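Local coordinates for protein Wss1p (Saccharomyces cerevisiae FostersO, PDB 5XBN) that cleaves DNA-binding proteins as a DNA-dependent metalloendopeptidase, probably zinc-dependent, and takes part in the repair of toxic DNA-protein cross-links, at residues V32-S37 and L69-P74; F64-L69 and S88-R93. One frame throughout, in Å; residues are numbered along the deposited sequence.

Contact 1: V32-S37 and L69-P74; sequences VAVLQS and LVEFYP
Val32 and Ala33 pair in parallel with Leu69 and Val70, and two backbone bonds hold the register: Ala33 N to Leu69 O and Glu71 N to Ala33 O, both 3.1 Å. Beyond Ala33 a side chain takes over from the backbone. Glu71 reaches out in an extended chain, CG anti to its backbone N (chi1 176°), and its OE1 accepts the amide of Leu35, N to OE1 2.9 Å. The N-H···O angle is a fairly straight 164°, but the donor comes from above the carboxylate plane. A water bridges Leu35 O and Glu71 OE1, so Glu71 OE1 is gripped by two donors, the amide and the water. Leu35 lies across the carboxylate arm at about a right angle, its CD1 3.8 Å from Glu71 CG and 3.7 Å from Tyr73 CB. On the Ala33 face of the sheet, Ala33 CB meets Val70 CG1 at 3.9 Å. On the other, Val32 CG1 sits 4.2 Å from Leu69 CB, and helix 41-54 covers both residues through Ile48. Strands 29-33 and 66-72, joined through helices 41-54 and 56-62, form a beta-alpha-beta crossover at the outermost strand. Toward strand 89-96, Glu71 OE2 salt-bridges Arg95 and Tyr73 OH bonds to Cys96 O.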
# COMPACT_ATOMS: atom_id res chain seq x y z
N VAL A 32 4.97 6.82 7.52
CA VAL A 32 5.35 5.51 7.00
C VAL A 32 6.50 4.94 7.83
O VAL A 32 7.27 5.69 8.45
CB VAL A 32 5.76 5.56 5.51
CG1 VAL A 32 4.65 6.19 4.69
CG2 VAL A 32 7.04 6.34 5.33
N ALA A 33 6.60 3.63 7.88
CA ALA A 33 7.73 3.00 8.58
C ALA A 33 8.09 1.69 7.89
O ALA A 33 7.24 1.08 7.25
CB ALA A 33 7.39 2.76 10.04
N VAL A 34 9.34 1.27 8.02
CA VAL A 34 9.72 -0.04 7.50
C VAL A 34 10.46 -0.83 8.58
O VAL A 34 10.83 -0.28 9.61
CB VAL A 34 10.59 0.05 6.23
CG1 VAL A 34 9.82 0.77 5.11
CG2 VAL A 34 11.91 0.75 6.51
N LEU A 35 10.64 -2.13 8.33
CA LEU A 35 11.32 -3.01 9.27
C LEU A 35 12.81 -2.70 9.31
O LEU A 35 13.52 -2.90 8.33
CB LEU A 35 11.09 -4.47 8.89
CG LEU A 35 9.64 -4.94 9.04
CD1 LEU A 35 9.45 -6.29 8.37
CD2 LEU A 35 9.24 -5.01 10.50
N GLN A 36 13.26 -2.20 10.45
CA GLN A 36 14.61 -1.65 10.58
C GLN A 36 15.71 -2.71 10.61
O GLN A 36 16.88 -2.40 10.37
CB GLN A 36 14.69 -0.80 11.84
CG GLN A 36 13.90 0.48 11.77
CD GLN A 36 14.34 1.32 10.61
OE1 GLN A 36 15.50 1.72 10.53
NE2 GLN A 36 13.42 1.58 9.69
N SER A 37 15.36 -3.95 10.89
CA SER A 37 16.38 -4.98 11.03
C SER A 37 16.57 -5.80 9.75
O SER A 37 17.41 -6.69 9.69
CB SER A 37 16.04 -5.90 12.21
OG SER A 37 14.73 -6.43 12.08
N LEU A 69 1.27 3.81 7.49
CA LEU A 69 1.50 2.83 6.43
C LEU A 69 2.83 2.17 6.71
O LEU A 69 3.86 2.83 6.65
CB LEU A 69 1.51 3.49 5.05
CG LEU A 69 1.89 2.55 3.89
CD1 LEU A 69 0.91 1.41 3.79
CD2 LEU A 69 1.97 3.34 2.58
N VAL A 70 2.83 0.87 7.01
CA VAL A 70 4.05 0.25 7.50
C VAL A 70 4.33 -1.09 6.82
O VAL A 70 3.42 -1.74 6.29
CB VAL A 70 3.99 0.04 9.04
CG1 VAL A 70 3.79 1.37 9.78
CG2 VAL A 70 2.90 -0.92 9.39
N GLU A 71 5.60 -1.50 6.83
CA GLU A 71 6.01 -2.81 6.33
C GLU A 71 5.79 -3.88 7.40
O GLU A 71 6.01 -3.62 8.58
CB GLU A 71 7.48 -2.79 5.95
CG GLU A 71 8.01 -4.15 5.52
CD GLU A 71 9.49 -4.14 5.25
OE1 GLU A 71 10.19 -3.21 5.71
OE2 GLU A 71 9.95 -5.09 4.58
N PHE A 72 5.37 -5.07 6.99
CA PHE A 72 5.46 -6.22 7.90
C PHE A 72 5.93 -7.42 7.07
O PHE A 72 6.09 -7.29 5.85
CB PHE A 72 4.14 -6.42 8.70
CG PHE A 72 2.97 -7.01 7.92
CD1 PHE A 72 1.97 -7.73 8.58
CD2 PHE A 72 2.88 -6.89 6.55
CE1 PHE A 72 0.87 -8.24 7.88
CE2 PHE A 72 1.81 -7.43 5.85
CZ PHE A 72 0.80 -8.09 6.51
N TYR A 73 6.26 -8.51 7.74
CA TYR A 73 6.83 -9.68 7.07
C TYR A 73 6.40 -10.91 7.85
O TYR A 73 7.20 -11.53 8.54
CB TYR A 73 8.36 -9.56 7.01
CG TYR A 73 9.02 -10.56 6.09
CD1 TYR A 73 8.89 -10.45 4.71
CD2 TYR A 73 9.79 -11.60 6.60
CE1 TYR A 73 9.49 -11.36 3.86
CE2 TYR A 73 10.40 -12.52 5.75
CZ TYR A 73 10.24 -12.40 4.39
OH TYR A 73 10.85 -13.31 3.55
N PRO A 74 5.11 -11.26 7.76
CA PRO A 74 4.56 -12.30 8.64
C PRO A 74 5.05 -13.70 8.28
O PRO A 74 5.36 -13.95 7.11
CB PRO A 74 3.05 -12.17 8.45
CG PRO A 74 2.89 -11.56 7.11
CD PRO A 74 4.07 -10.66 6.91
O HOH W 1 12.94 -2.98 5.72

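Contact 2: F64-L69 and S88-R93; sequences FKVTNL and SKIMLR
Ser88 offers its carbonyl to the corner where the other strand turns at Thr67: Asn68 N donates to Ser88 O at 3.0 Å, and Thr67 CB packs against the same oxygen, 3.2 Å from Ser88 O. With Lys89 it faces Val84 of strand 81-84 in a classic beta bulge. Lys89 pairs with Asn68 in parallel register. Its CG lies 4.1 Å from Asn68 CB on one face of the sheet, and the rest of its chain leads away from the strand. Ile90 N then returns the bond to Asn68 O at 2.9 Å, with the donor nearly in line with the C=O. The Ile90 side chain turns to the opposite face and is met by two residues. Ile90 CD1 touches Val66 CG2 at 3.8 Å, the two side chains crossing at about a right angle, while Ile90 CG2 meets Leu69 CD1 at 3.8 Å. Two residues on, Leu92 brings CD1 to 3.8 Å from the same Leu69 CD1. Helix 106-118 backs this apolar face: Ile90 touches Glu116, probably the catalytic glutamate, and Leu92 touches Thr112. A sheet backed by an HExxH helix is characteristic of the zincin fold, here with His115, His119 and His125 binding the zinc ion.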
# COMPACT_ATOMS: atom_id res chain seq x y z
N PHE A 64 -9.84 9.17 1.13
CA PHE A 64 -9.19 8.18 1.97
C PHE A 64 -8.13 8.83 2.85
O PHE A 64 -7.37 9.69 2.37
CB PHE A 64 -8.50 7.09 1.14
CG PHE A 64 -9.43 6.15 0.42
CD1 PHE A 64 -10.72 5.91 0.89
CD2 PHE A 64 -9.00 5.49 -0.72
CE1 PHE A 64 -11.55 5.02 0.21
CE2 PHE A 64 -9.82 4.61 -1.39
CZ PHE A 64 -11.09 4.37 -0.93
N LYS A 65 -8.08 8.41 4.11
CA LYS A 65 -7.01 8.80 5.04
C LYS A 65 -6.40 7.56 5.67
O LYS A 65 -7.12 6.61 5.98
CB LYS A 65 -7.56 9.71 6.15
CG LYS A 65 -8.07 11.06 5.65
CD LYS A 65 -6.92 11.95 5.19
CE LYS A 65 -7.42 13.35 4.84
NZ LYS A 65 -6.29 14.25 4.44
N VAL A 66 -5.08 7.57 5.85
CA VAL A 66 -4.37 6.49 6.56
C VAL A 66 -3.44 7.13 7.59
O VAL A 66 -2.76 8.10 7.28
CB VAL A 66 -3.56 5.59 5.62
CG1 VAL A 66 -2.69 4.59 6.41
CG2 VAL A 66 -4.48 4.85 4.65
N THR A 67 -3.42 6.63 8.82
CA THR A 67 -2.53 7.21 9.81
C THR A 67 -1.13 6.65 9.64
O THR A 67 -0.18 7.39 9.42
CB THR A 67 -3.04 7.00 11.24
OG1 THR A 67 -4.35 7.59 11.36
CG2 THR A 67 -2.11 7.64 12.25
N ASN A 68 -1.01 5.32 9.71
CA ASN A 68 0.27 4.64 9.54
C ASN A 68 0.26 3.70 8.35
O ASN A 68 -0.63 2.86 8.25
CB ASN A 68 0.63 3.81 10.78
CG ASN A 68 0.83 4.67 12.01
OD1 ASN A 68 1.82 5.39 12.11
ND2 ASN A 68 -0.09 4.58 12.95
N LEU A 69 1.27 3.81 7.49
CA LEU A 69 1.50 2.83 6.43
C LEU A 69 2.83 2.17 6.71
O LEU A 69 3.86 2.83 6.65
CB LEU A 69 1.51 3.49 5.05
CG LEU A 69 1.89 2.55 3.89
CD1 LEU A 69 0.91 1.41 3.79
CD2 LEU A 69 1.97 3.34 2.58
N SER A 88 -6.48 3.14 10.15
CA SER A 88 -5.57 3.59 11.20
C SER A 88 -4.17 3.07 10.91
O SER A 88 -3.17 3.78 11.04
CB SER A 88 -6.03 3.11 12.57
OG SER A 88 -5.20 3.71 13.55
N LYS A 89 -4.10 1.81 10.51
CA LYS A 89 -2.82 1.23 10.12
C LYS A 89 -3.02 0.31 8.93
O LYS A 89 -3.89 -0.57 8.95
CB LYS A 89 -2.18 0.47 11.29
CG LYS A 89 -0.76 -0.03 11.00
CD LYS A 89 -0.21 -0.88 12.14
CE LYS A 89 0.02 -0.09 13.41
NZ LYS A 89 0.49 -0.97 14.52
N ILE A 90 -2.24 0.52 7.87
CA ILE A 90 -2.19 -0.44 6.79
C ILE A 90 -0.81 -1.04 6.79
O ILE A 90 0.17 -0.30 6.83
CB ILE A 90 -2.52 0.18 5.43
CG1 ILE A 90 -4.02 0.42 5.34
CG2 ILE A 90 -2.11 -0.77 4.30
CD1 ILE A 90 -4.44 1.12 4.06
N MSE A 91 -0.74 -2.37 6.84
CA MSE A 91 0.53 -3.08 6.76
C MSE A 91 0.69 -3.69 5.38
O MSE A 91 -0.25 -4.23 4.81
CB MSE A 91 0.61 -4.15 7.86
CG MSE A 91 0.58 -3.52 9.24
SE MSE A 91 0.51 -4.67 10.83
CE MSE A 91 -1.32 -5.22 10.70
N LEU A 92 1.89 -3.56 4.82
CA LEU A 92 2.20 -4.12 3.51
C LEU A 92 3.43 -5.01 3.59
O LEU A 92 4.44 -4.61 4.14
CB LEU A 92 2.48 -3.02 2.48
CG LEU A 92 1.39 -2.02 2.06
CD1 LEU A 92 2.00 -1.02 1.06
CD2 LEU A 92 0.22 -2.76 1.46
N ARG A 93 3.34 -6.20 3.00
CA ARG A 93 4.53 -7.01 2.76
C ARG A 93 5.28 -6.43 1.58
O ARG A 93 4.70 -6.27 0.51
CB ARG A 93 4.16 -8.47 2.49
CG ARG A 93 5.38 -9.35 2.24
CD ARG A 93 4.97 -10.73 1.72
NE ARG A 93 4.32 -11.56 2.74
CZ ARG A 93 4.97 -12.30 3.63
NH1 ARG A 93 6.30 -12.31 3.65
NH2 ARG A 93 4.30 -13.03 4.50

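From the N terminus, 32-37 begins as the end of strand 29-33; the chain then runs through helices 41-54 and 56-62 before 66-72 returns beside the first strand, and contact 1 closes that largely helical loop. Contact 2 closes a shorter one, from 64-69 through strand 81-84 to 88-93. The two loops cross, because 64-69 comes before the end of contact 1's loop and 88-93 comes after it. Strand 66-72 is common to both, with Leu69 in each, and lies between 29-33 and 89-96 in the mixed sheet. The contacts meet directly where the backbone of Val70, in contact 1, bonds to Ile90 and Leu92, in contact 2. Helix 41-54 packs near contact 1, and helix 106-118, which carries the zinc ligand His115, near contact 2.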